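Local coordinates for N-acetylmuramoyl-L-alanine amidase domain-containing protein SAOUHSC_02979 (Staphylococcus aureus, PDB 5T1Q) that probably cleaves amide bonds of cell-wall peptidoglycan as a secreted hydrolase, here seen as the part holding its glucosaminidase-like and CHAP domains, at residues Ser153-Asn158 / Thr165-Thr170. Numbering follows the deposited sequence.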
# COMPACT_ATOMS: atom_id res chain seq x y z
N SER A 153 7.63 -9.71 -17.81
CA SER A 153 8.37 -10.94 -18.10
C SER A 153 9.67 -10.63 -18.84
O SER A 153 10.69 -11.26 -18.57
CB SER A 153 7.52 -11.92 -18.91
OG SER A 153 7.20 -11.37 -20.17
N ASP A 154 9.63 -9.65 -19.74
CA ASP A 154 10.83 -9.24 -20.47
C ASP A 154 11.87 -8.61 -19.55
O ASP A 154 13.06 -8.81 -19.75
CB ASP A 154 10.48 -8.27 -21.61
CG ASP A 154 9.78 -8.96 -22.79
OD1 ASP A 154 9.61 -10.20 -22.75
OD2 ASP A 154 9.43 -8.27 -23.77
N LEU A 155 11.41 -7.87 -18.54
CA LEU A 155 12.32 -7.24 -17.59
C LEU A 155 13.05 -8.30 -16.75
O LEU A 155 14.27 -8.24 -16.60
CB LEU A 155 11.58 -6.28 -16.66
CG LEU A 155 12.43 -5.51 -15.64
CD1 LEU A 155 13.49 -4.67 -16.33
CD2 LEU A 155 11.54 -4.65 -14.77
N ILE A 156 12.29 -9.26 -16.23
CA ILE A 156 12.87 -10.32 -15.40
C ILE A 156 13.86 -11.19 -16.18
O ILE A 156 14.89 -11.60 -15.64
CB ILE A 156 11.77 -11.25 -14.82
CG1 ILE A 156 10.79 -10.46 -13.91
CG2 ILE A 156 12.38 -12.41 -14.05
CD1 ILE A 156 11.43 -9.79 -12.71
N LYS A 157 13.55 -11.47 -17.45
CA LYS A 157 14.40 -12.34 -18.28
C LYS A 157 15.59 -11.64 -18.89
O LYS A 157 16.66 -12.22 -18.92
CB LYS A 157 13.56 -13.01 -19.38
CG LYS A 157 12.44 -13.89 -18.84
CD LYS A 157 12.92 -15.03 -17.95
CE LYS A 157 13.66 -16.09 -18.75
NZ LYS A 157 14.23 -17.17 -17.90
N ASN A 158 15.43 -10.40 -19.35
CA ASN A 158 16.51 -9.65 -20.00
C ASN A 158 17.31 -8.73 -19.07
O ASN A 158 18.45 -8.38 -19.38
CB ASN A 158 15.94 -8.83 -21.16
CG ASN A 158 15.20 -9.69 -22.16
OD1 ASN A 158 15.60 -10.81 -22.45
ND2 ASN A 158 14.10 -9.16 -22.70
N THR A 165 21.60 -9.91 -15.57
CA THR A 165 21.10 -10.96 -14.71
C THR A 165 20.63 -10.43 -13.35
O THR A 165 20.55 -11.18 -12.37
CB THR A 165 22.18 -12.04 -14.50
OG1 THR A 165 23.32 -11.44 -13.87
CG2 THR A 165 22.59 -12.64 -15.84
N ILE A 166 20.27 -9.15 -13.29
CA ILE A 166 19.83 -8.54 -12.04
C ILE A 166 18.63 -9.28 -11.41
O ILE A 166 18.54 -9.36 -10.21
CB ILE A 166 19.52 -7.02 -12.20
CG1 ILE A 166 19.34 -6.36 -10.82
CG2 ILE A 166 18.31 -6.80 -13.11
CD1 ILE A 166 19.05 -4.87 -10.87
N TYR A 167 17.75 -9.84 -12.24
CA TYR A 167 16.59 -10.60 -11.75
C TYR A 167 16.70 -12.11 -12.00
O TYR A 167 15.73 -12.84 -11.81
CB TYR A 167 15.29 -10.06 -12.35
CG TYR A 167 15.04 -8.60 -12.04
CD1 TYR A 167 14.87 -8.17 -10.73
CD2 TYR A 167 14.95 -7.65 -13.06
CE1 TYR A 167 14.65 -6.84 -10.42
CE2 TYR A 167 14.72 -6.31 -12.77
CZ TYR A 167 14.58 -5.90 -11.45
OH TYR A 167 14.35 -4.57 -11.14
N LYS A 168 17.89 -12.57 -12.41
CA LYS A 168 18.11 -14.00 -12.66
C LYS A 168 17.80 -14.87 -11.43
O LYS A 168 17.22 -15.94 -11.58
CB LYS A 168 19.53 -14.27 -13.21
CG LYS A 168 19.79 -15.74 -13.54
CD LYS A 168 21.14 -15.97 -14.21
CE LYS A 168 21.35 -17.45 -14.46
NZ LYS A 168 22.59 -17.76 -15.22
N PRO A 169 18.18 -14.42 -10.21
CA PRO A 169 17.84 -15.19 -9.00
C PRO A 169 16.32 -15.39 -8.71
O PRO A 169 15.99 -16.16 -7.81
CB PRO A 169 18.48 -14.38 -7.87
CG PRO A 169 19.63 -13.68 -8.53
CD PRO A 169 19.13 -13.34 -9.90
N THR A 170 15.43 -14.69 -9.41
CA THR A 170 13.98 -14.90 -9.22
C THR A 170 13.47 -15.96 -10.18
O THR A 170 12.32 -16.42 -10.04
CB THR A 170 13.14 -13.63 -9.44
OG1 THR A 170 13.15 -13.26 -10.82
CG2 THR A 170 13.64 -12.47 -8.57
O HOH W 1 17.40 -10.17 -15.31
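In the glucosaminidase-family part of the chain, helix 145-158 ends in a loop that doubles back on it, and Tyr167 of that loop packs against Leu155 and Ile156 of the last helical turn. Ile156 and Tyr167 mark the closest approach of the two backbones, with CA atoms 5.2 Å apart. With CG anti to its carbonyl carbon (chi1 -59°), Tyr167 turns its ring onto the helix: CE2 lies 3.8 Å from Leu155 CG, and Leu155 O approaches the ring edge near its plane. Ile156 CD1 reaches the ring base obliquely, 3.9 Å from Tyr167 CG, while Ile166 CG2 lies over one face, offset toward the rim. The other branch of Ile156, CG2, comes within 3.4 Å of Thr170 OG1. That hydroxyl donates to Tyr167 O over 2.8 Å, in the carbonyl plane at a C=O...donor angle of 151°; Thr170 N donates to the same oxygen, which is thus gripped twice. No direct hydrogen bond joins the segments, but a water donates to Ile156 O (2.9 Å) and accepts from Tyr167 N (3.1 Å), linking the helix to the type I turn Thr165-Lys168. Trp171 NE1 also bonds Ile156 O, and its ring meets Lys157 in a cation-pi contact. Beyond the contact, Tyr167 OH is hydrogen-bonded to Thr188 O, and Thr170 packs on Ala181 and Leu185, setting the loop between helices 145-158 and 178-185.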